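Local coordinates for TATA-box-binding protein (Methanococcus jannaschii, PDB 2Z8U), which probably binds the TATA box of archaeal promoters as a general transcription initiation factor, helping RNA polymerase start transcription, at residues B[107-121]-B[154-168]. Sequence-based numbering, arbitrary orientation.
Sequences QNMVATADLGIEPNL and IFGSGKVVITGLKSE
Strand 105-114 pairs antiparallel with strand 159-163 in the second TBP repeat, and Ala111 and Ala113 sit opposite Ile162 and Val160 as hydrogen-bonded pairs. Ala111 N reaches Ile162 O at 2.9 Å, nearly straight at 173°, and Leu115 N carries the bonding past the strand end to Gly158 O at 2.8 Å. On the face with Ala111, Ala113, Val160 and Ile162, helix 168-183 packs Leu175 on Ala113 and Ile178 on Ile162; the other, with Val110, Thr112 and Val161, belongs to the concave side of the saddle, the surface that grips DNA in TBP relatives, where Val110 meets Glu132 and Thr112 meets Gln137 of a second subunit. Leu115 crosses Val160 at about a right angle, its CG 3.5 Å from Val160 CG2, and Leu165 CD1 comes within 3.6 Å of Ala111 CB. At the other end, Asn108 OD1 accepts weak bonds from Gly164 N (2.8 Å) and Met109 N, where Gln107 and Asn108 form a classic bulge against Val19. An alanine in place of Asn108 would remove that shared acceptor and is likely to leave Gly164 N and Met109 N without this mate. Lys166, bent at chi2 (-83°), brings NZ back to Gln107 O at 2.9 Å. Beyond Leu115, Pro119 CG lies 3.3 Å from Phe155 O, while one water bridges Pro119 O and Gly156 O.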
ATOM      1  N   GLN B 107      13.616  13.552 -25.525  1.00 24.62           N
ATOM      2  CA  GLN B 107      12.904  13.101 -24.340  1.00 25.37           C
ATOM      3  C   GLN B 107      12.672  11.601 -24.333  1.00 24.64           C
ATOM      4  O   GLN B 107      12.622  10.990 -23.275  1.00 25.48           O
ATOM      5  CB  GLN B 107      11.554  13.783 -24.214  1.00 25.19           C
ATOM      6  CG  GLN B 107      11.641  15.263 -23.931  1.00 26.28           C
ATOM      7  CD  GLN B 107      12.198  15.561 -22.549  1.00 29.75           C
ATOM      8  OE1 GLN B 107      12.207  14.695 -21.663  1.00 32.08           O
ATOM      9  NE2 GLN B 107      12.683  16.786 -22.363  1.00 31.08           N
ATOM     10  N   ASN B 108      12.441  11.036 -25.505  1.00 25.44           N
ATOM     11  CA  ASN B 108      12.186   9.595 -25.643  1.00 26.92           C
ATOM     12  C   ASN B 108      12.609   9.131 -27.038  1.00 27.65           C
ATOM     13  O   ASN B 108      12.732   9.933 -27.956  1.00 26.27           O
ATOM     14  CB  ASN B 108      10.686   9.296 -25.433  1.00 27.03           C
ATOM     15  CG  ASN B 108      10.427   7.963 -24.727  1.00 29.66           C
ATOM     16  OD1 ASN B 108      11.138   6.983 -24.937  1.00 29.41           O
ATOM     17  ND2 ASN B 108       9.370   7.927 -23.893  1.00 29.84           N
ATOM     18  N   MET B 109      12.834   7.827 -27.190  1.00 29.29           N
ATOM     19  CA  MET B 109      13.093   7.221 -28.505  1.00 31.72           C
ATOM     20  C   MET B 109      12.572   5.805 -28.504  1.00 31.35           C
ATOM     21  O   MET B 109      12.563   5.145 -27.465  1.00 32.55           O
ATOM     22  CB  MET B 109      14.589   7.140 -28.825  1.00 31.45           C
ATOM     23  CG  MET B 109      15.424   8.350 -28.491  1.00 31.84           C
ATOM     24  SD  MET B 109      17.213   8.129 -28.663  1.00 36.81           S
ATOM     25  CE  MET B 109      17.405   8.487 -30.396  1.00 30.35           C
ATOM     26  N   VAL B 110      12.149   5.337 -29.673  1.00 30.10           N
ATOM     27  CA  VAL B 110      11.838   3.928 -29.880  1.00 28.50           C
ATOM     28  C   VAL B 110      12.989   3.410 -30.743  1.00 27.30           C
ATOM     29  O   VAL B 110      13.292   3.998 -31.787  1.00 26.23           O
ATOM     30  CB  VAL B 110      10.492   3.722 -30.627  1.00 28.79           C
ATOM     31  CG1 VAL B 110      10.318   2.273 -31.083  1.00 29.29           C
ATOM     32  CG2 VAL B 110       9.292   4.132 -29.756  1.00 30.72           C
ATOM     33  N   ALA B 111      13.654   2.353 -30.265  1.00 25.33           N
ATOM     34  CA  ALA B 111      14.686   1.666 -31.027  1.00 23.91           C
ATOM     35  C   ALA B 111      14.208   0.231 -31.213  1.00 24.28           C
ATOM     36  O   ALA B 111      13.521  -0.341 -30.339  1.00 21.16           O
ATOM     37  CB  ALA B 111      15.987   1.675 -30.286  1.00 23.79           C
ATOM     38  N   THR B 112      14.578  -0.346 -32.354  1.00 23.92           N
ATOM     39  CA  THR B 112      14.293  -1.747 -32.629  1.00 24.75           C
ATOM     40  C   THR B 112      15.580  -2.487 -33.004  1.00 24.60           C
ATOM     41  O   THR B 112      16.574  -1.889 -33.487  1.00 23.57           O
ATOM     42  CB  THR B 112      13.243  -1.923 -33.759  1.00 24.97           C
ATOM     43  OG1 THR B 112      13.738  -1.345 -34.982  1.00 27.14           O
ATOM     44  CG2 THR B 112      11.895  -1.251 -33.379  1.00 27.01           C
ATOM     45  N   ALA B 113      15.555  -3.794 -32.742  1.00 23.74           N
ATOM     46  CA  ALA B 113      16.644  -4.670 -33.114  1.00 24.25           C
ATOM     47  C   ALA B 113      16.083  -6.082 -33.298  1.00 24.36           C
ATOM     48  O   ALA B 113      14.936  -6.359 -32.984  1.00 24.58           O
ATOM     49  CB  ALA B 113      17.742  -4.639 -32.075  1.00 23.17           C
ATOM     50  N   ASP B 114      16.888  -6.967 -33.856  1.00 25.78           N
ATOM     51  CA  ASP B 114      16.438  -8.331 -34.036  1.00 25.65           C
ATOM     52  C   ASP B 114      17.439  -9.229 -33.352  1.00 25.85           C
ATOM     53  O   ASP B 114      18.650  -9.076 -33.542  1.00 25.87           O
ATOM     54  CB  ASP B 114      16.267  -8.662 -35.523  1.00 26.12           C
ATOM     55  CG  ASP B 114      14.932  -8.177 -36.069  1.00 26.63           C
ATOM     56  OD1 ASP B 114      13.911  -8.843 -35.860  1.00 27.65           O
ATOM     57  OD2 ASP B 114      14.884  -7.122 -36.710  1.00 30.45           O
ATOM     58  N   LEU B 115      16.930 -10.117 -32.499  1.00 25.30           N
ATOM     59  CA  LEU B 115      17.806 -10.985 -31.701  1.00 26.35           C
ATOM     60  C   LEU B 115      18.604 -11.970 -32.568  1.00 25.65           C
ATOM     61  O   LEU B 115      19.691 -12.378 -32.180  1.00 25.68           O
ATOM     62  CB  LEU B 115      17.001 -11.774 -30.670  1.00 27.10           C
ATOM     63  CG  LEU B 115      16.392 -11.042 -29.458  1.00 28.05           C
ATOM     64  CD1 LEU B 115      15.645 -12.063 -28.602  1.00 29.86           C
ATOM     65  CD2 LEU B 115      17.455 -10.311 -28.634  1.00 29.22           C
ATOM     66  N   GLY B 116      18.056 -12.347 -33.721  1.00 25.79           N
ATOM     67  CA  GLY B 116      18.693 -13.384 -34.578  1.00 25.83           C
ATOM     68  C   GLY B 116      18.213 -14.785 -34.224  1.00 26.31           C
ATOM     69  O   GLY B 116      18.512 -15.779 -34.940  1.00 24.35           O
ATOM     70  N   ILE B 117      17.442 -14.865 -33.136  1.00 26.29           N
ATOM     71  CA  ILE B 117      16.792 -16.112 -32.719  1.00 27.33           C
ATOM     72  C   ILE B 117      15.334 -15.859 -32.383  1.00 27.54           C
ATOM     73  O   ILE B 117      14.941 -14.718 -32.090  1.00 27.37           O
ATOM     74  CB  ILE B 117      17.500 -16.786 -31.500  1.00 28.06           C
ATOM     75  CG1 ILE B 117      17.569 -15.822 -30.311  1.00 29.35           C
ATOM     76  CG2 ILE B 117      18.904 -17.270 -31.884  1.00 28.07           C
ATOM     77  CD1 ILE B 117      16.870 -16.315 -29.092  1.00 32.18           C
ATOM     78  N   GLU B 118      14.532 -16.908 -32.459  1.00 27.47           N
ATOM     79  CA  GLU B 118      13.145 -16.864 -32.020  1.00 28.07           C
ATOM     80  C   GLU B 118      13.089 -17.323 -30.560  1.00 29.17           C
ATOM     81  O   GLU B 118      13.177 -18.523 -30.284  1.00 29.25           O
ATOM     82  CB  GLU B 118      12.256 -17.697 -32.933  1.00 28.85           C
ATOM     83  CG  GLU B 118      12.282 -17.246 -34.396  1.00 27.88           C
ATOM     84  CD  GLU B 118      11.568 -18.206 -35.310  1.00 30.81           C
ATOM     85  OE1 GLU B 118      11.125 -19.282 -34.845  1.00 35.35           O
ATOM     86  OE2 GLU B 118      11.445 -17.907 -36.501  1.00 30.63           O
ATOM     87  N   PRO B 119      13.001 -16.356 -29.618  1.00 29.31           N
ATOM     88  CA  PRO B 119      13.139 -16.650 -28.185  1.00 30.29           C
ATOM     89  C   PRO B 119      11.992 -17.465 -27.600  1.00 30.74           C
ATOM     90  O   PRO B 119      10.844 -17.365 -28.064  1.00 30.84           O
ATOM     91  CB  PRO B 119      13.169 -15.249 -27.546  1.00 30.20           C
ATOM     92  CG  PRO B 119      12.439 -14.402 -28.485  1.00 29.38           C
ATOM     93  CD  PRO B 119      12.778 -14.911 -29.852  1.00 29.36           C
ATOM     94  N   ASN B 120      12.313 -18.295 -26.616  1.00 32.89           N
ATOM     95  CA  ASN B 120      11.291 -18.991 -25.837  1.00 33.87           C
ATOM     96  C   ASN B 120      10.894 -18.038 -24.721  1.00 34.61           C
ATOM     97  O   ASN B 120      11.553 -17.964 -23.681  1.00 35.05           O
ATOM     98  CB  ASN B 120      11.806 -20.343 -25.291  1.00 34.15           C
ATOM     99  CG  ASN B 120      10.708 -21.179 -24.619  1.00 34.74           C
ATOM    100  OD1 ASN B 120      10.734 -22.417 -24.668  1.00 39.39           O
ATOM    101  ND2 ASN B 120       9.767 -20.520 -23.973  1.00 34.22           N
ATOM    102  N   LEU B 121       9.831 -17.280 -24.966  1.00 35.25           N
ATOM    103  CA  LEU B 121       9.357 -16.285 -24.007  1.00 35.43           C
ATOM    104  C   LEU B 121       8.945 -16.868 -22.631  1.00 36.03           C
ATOM    105  O   LEU B 121       9.163 -16.230 -21.607  1.00 35.75           O
ATOM    106  CB  LEU B 121       8.247 -15.434 -24.635  1.00 35.48           C
ATOM    107  CG  LEU B 121       8.648 -14.651 -25.902  1.00 35.88           C
ATOM    108  CD1 LEU B 121       7.495 -13.802 -26.406  1.00 36.59           C
ATOM    109  CD2 LEU B 121       9.897 -13.799 -25.666  1.00 34.98           C
ATOM    110  N   ILE B 154      10.098  -7.855 -25.994  1.00 33.85           N
ATOM    111  CA  ILE B 154      10.718  -8.895 -26.802  1.00 33.57           C
ATOM    112  C   ILE B 154       9.626  -9.771 -27.384  1.00 33.70           C
ATOM    113  O   ILE B 154       8.791 -10.294 -26.636  1.00 33.26           O
ATOM    114  CB  ILE B 154      11.652  -9.780 -25.951  1.00 33.51           C
ATOM    115  CG1 ILE B 154      12.732  -8.928 -25.260  1.00 34.40           C
ATOM    116  CG2 ILE B 154      12.260 -10.877 -26.847  1.00 31.35           C
ATOM    117  CD1 ILE B 154      13.546  -9.653 -24.176  1.00 34.30           C
ATOM    118  N   PHE B 155       9.660  -9.963 -28.701  1.00 33.93           N
ATOM    119  CA  PHE B 155       8.642 -10.745 -29.402  1.00 33.84           C
ATOM    120  C   PHE B 155       9.159 -12.123 -29.806  1.00 33.92           C
ATOM    121  O   PHE B 155      10.377 -12.312 -29.940  1.00 32.63           O
ATOM    122  CB  PHE B 155       8.104  -9.941 -30.596  1.00 35.07           C
ATOM    123  CG  PHE B 155       7.482  -8.642 -30.180  1.00 35.61           C
ATOM    124  CD1 PHE B 155       6.187  -8.626 -29.668  1.00 36.31           C
ATOM    125  CD2 PHE B 155       8.219  -7.459 -30.193  1.00 37.61           C
ATOM    126  CE1 PHE B 155       5.607  -7.437 -29.216  1.00 37.89           C
ATOM    127  CE2 PHE B 155       7.642  -6.253 -29.742  1.00 40.47           C
ATOM    128  CZ  PHE B 155       6.334  -6.251 -29.265  1.00 37.90           C
ATOM    129  N   GLY B 156       8.235 -13.083 -29.952  1.00 34.00           N
ATOM    130  CA  GLY B 156       8.585 -14.470 -30.340  1.00 34.69           C
ATOM    131  C   GLY B 156       9.309 -14.534 -31.679  1.00 34.73           C
ATOM    132  O   GLY B 156      10.018 -15.500 -31.974  1.00 34.75           O
ATOM    133  N   SER B 157       9.139 -13.493 -32.487  1.00 35.40           N
ATOM    134  CA  SER B 157       9.803 -13.404 -33.790  1.00 35.33           C
ATOM    135  C   SER B 157      11.315 -13.159 -33.650  1.00 34.81           C
ATOM    136  O   SER B 157      12.077 -13.413 -34.586  1.00 35.12           O
ATOM    137  CB  SER B 157       9.189 -12.252 -34.604  1.00 35.85           C
ATOM    138  OG  SER B 157       9.388 -11.007 -33.960  1.00 35.61           O
ATOM    139  N   GLY B 158      11.736 -12.640 -32.497  1.00 33.81           N
ATOM    140  CA  GLY B 158      13.115 -12.163 -32.328  1.00 33.75           C
ATOM    141  C   GLY B 158      13.216 -10.636 -32.341  1.00 34.10           C
ATOM    142  O   GLY B 158      14.233 -10.089 -31.951  1.00 33.57           O
ATOM    143  N   LYS B 159      12.157  -9.952 -32.772  1.00 34.74           N
ATOM    144  CA  LYS B 159      12.119  -8.472 -32.708  1.00 35.19           C
ATOM    145  C   LYS B 159      12.149  -7.995 -31.263  1.00 35.13           C
ATOM    146  O   LYS B 159      11.496  -8.573 -30.385  1.00 34.14           O
ATOM    147  CB  LYS B 159      10.891  -7.905 -33.427  1.00 35.10           C
ATOM    148  CG  LYS B 159      10.824  -6.332 -33.552  1.00 36.45           C
ATOM    149  CD  LYS B 159       9.837  -5.989 -34.708  1.00 38.81           C
ATOM    150  CE  LYS B 159      10.082  -4.645 -35.321  1.00 44.36           C
ATOM    151  NZ  LYS B 159       9.456  -4.577 -36.693  1.00 48.33           N
ATOM    152  N   VAL B 160      12.921  -6.933 -31.033  1.00 35.36           N
ATOM    153  CA  VAL B 160      13.061  -6.313 -29.711  1.00 35.86           C
ATOM    154  C   VAL B 160      12.757  -4.836 -29.921  1.00 35.74           C
ATOM    155  O   VAL B 160      13.235  -4.231 -30.897  1.00 35.49           O
ATOM    156  CB  VAL B 160      14.522  -6.438 -29.204  1.00 36.02           C
ATOM    157  CG1 VAL B 160      14.741  -5.625 -27.948  1.00 37.71           C
ATOM    158  CG2 VAL B 160      14.876  -7.891 -28.955  1.00 36.25           C
ATOM    159  N   VAL B 161      11.973  -4.257 -29.025  1.00 34.75           N
ATOM    160  CA  VAL B 161      11.685  -2.826 -29.093  1.00 34.90           C
ATOM    161  C   VAL B 161      12.164  -2.266 -27.771  1.00 34.90           C
ATOM    162  O   VAL B 161      11.799  -2.777 -26.704  1.00 35.47           O
ATOM    163  CB  VAL B 161      10.167  -2.554 -29.258  1.00 35.21           C
ATOM    164  CG1 VAL B 161       9.835  -1.041 -29.134  1.00 34.42           C
ATOM    165  CG2 VAL B 161       9.643  -3.144 -30.563  1.00 35.03           C
ATOM    166  N   ILE B 162      12.968  -1.210 -27.826  1.00 34.52           N
ATOM    167  CA  ILE B 162      13.427  -0.556 -26.606  1.00 34.75           C
ATOM    168  C   ILE B 162      12.818   0.848 -26.538  1.00 34.19           C
ATOM    169  O   ILE B 162      12.911   1.599 -27.514  1.00 33.80           O
ATOM    170  CB  ILE B 162      14.966  -0.490 -26.566  1.00 34.42           C
ATOM    171  CG1 ILE B 162      15.572  -1.894 -26.781  1.00 35.71           C
ATOM    172  CG2 ILE B 162      15.442   0.098 -25.248  1.00 35.40           C
ATOM    173  CD1 ILE B 162      17.049  -1.880 -27.114  1.00 36.65           C
ATOM    174  N   THR B 163      12.171   1.186 -25.413  1.00 33.96           N
ATOM    175  CA  THR B 163      11.548   2.512 -25.246  1.00 33.95           C
ATOM    176  C   THR B 163      12.069   3.206 -23.996  1.00 33.56           C
ATOM    177  O   THR B 163      12.709   2.578 -23.151  1.00 32.47           O
ATOM    178  CB  THR B 163       9.993   2.439 -25.232  1.00 35.22           C
ATOM    179  OG1 THR B 163       9.535   1.794 -24.035  1.00 38.00           O
ATOM    180  CG2 THR B 163       9.460   1.631 -26.418  1.00 36.72           C
ATOM    181  N   GLY B 164      11.813   4.505 -23.867  1.00 32.19           N
ATOM    182  CA  GLY B 164      12.282   5.242 -22.701  1.00 33.18           C
ATOM    183  C   GLY B 164      13.696   5.764 -22.850  1.00 32.91           C
ATOM    184  O   GLY B 164      14.263   6.339 -21.915  1.00 33.32           O
ATOM    185  N   LEU B 165      14.252   5.596 -24.044  1.00 33.10           N
ATOM    186  CA  LEU B 165      15.624   6.000 -24.361  1.00 33.66           C
ATOM    187  C   LEU B 165      15.865   7.498 -24.446  1.00 33.80           C
ATOM    188  O   LEU B 165      15.051   8.220 -25.001  1.00 34.71           O
ATOM    189  CB  LEU B 165      16.014   5.415 -25.706  1.00 33.40           C
ATOM    190  CG  LEU B 165      16.279   3.921 -25.696  1.00 35.18           C
ATOM    191  CD1 LEU B 165      16.129   3.371 -27.100  1.00 33.12           C
ATOM    192  CD2 LEU B 165      17.660   3.680 -25.137  1.00 34.85           C
ATOM    193  N   LYS B 166      17.016   7.938 -23.937  1.00 33.52           N
ATOM    194  CA  LYS B 166      17.446   9.337 -24.036  1.00 33.71           C
ATOM    195  C   LYS B 166      18.543   9.537 -25.075  1.00 33.54           C
ATOM    196  O   LYS B 166      18.876  10.678 -25.425  1.00 32.62           O
ATOM    197  CB  LYS B 166      17.919   9.845 -22.675  1.00 34.36           C
ATOM    198  CG  LYS B 166      16.897   9.626 -21.567  1.00 36.10           C
ATOM    199  CD  LYS B 166      15.860  10.735 -21.579  1.00 39.65           C
ATOM    200  CE  LYS B 166      14.730  10.453 -20.590  1.00 40.29           C
ATOM    201  NZ  LYS B 166      13.728  11.541 -20.629  1.00 38.70           N
ATOM    202  N   SER B 167      19.106   8.436 -25.568  1.00 32.95           N
ATOM    203  CA  SER B 167      20.185   8.531 -26.545  1.00 33.63           C
ATOM    204  C   SER B 167      20.413   7.249 -27.307  1.00 34.25           C
ATOM    205  O   SER B 167      20.124   6.136 -26.832  1.00 33.85           O
ATOM    206  CB  SER B 167      21.507   8.977 -25.898  1.00 33.46           C
ATOM    207  OG  SER B 167      22.140   7.881 -25.257  1.00 32.63           O
ATOM    208  N   GLU B 168      20.943   7.433 -28.508  1.00 35.56           N
ATOM    209  CA  GLU B 168      21.354   6.335 -29.361  1.00 36.83           C
ATOM    210  C   GLU B 168      22.434   5.465 -28.678  1.00 36.56           C
ATOM    211  O   GLU B 168      22.396   4.244 -28.765  1.00 36.80           O
ATOM    212  CB  GLU B 168      21.831   6.918 -30.700  1.00 38.13           C
ATOM    213  CG  GLU B 168      21.660   5.992 -31.885  1.00 41.09           C
ATOM    214  CD  GLU B 168      22.916   5.213 -32.188  1.00 45.20           C
ATOM    215  OE1 GLU B 168      23.999   5.642 -31.732  1.00 47.45           O
ATOM    216  OE2 GLU B 168      22.818   4.175 -32.882  1.00 47.22           O
TER
HETATM  217  O   HOH W   1      12.162   8.598 -21.903  1.00 38.48           O
HETATM  218  O   HOH W   2       9.469 -17.639 -30.446  1.00 34.88           O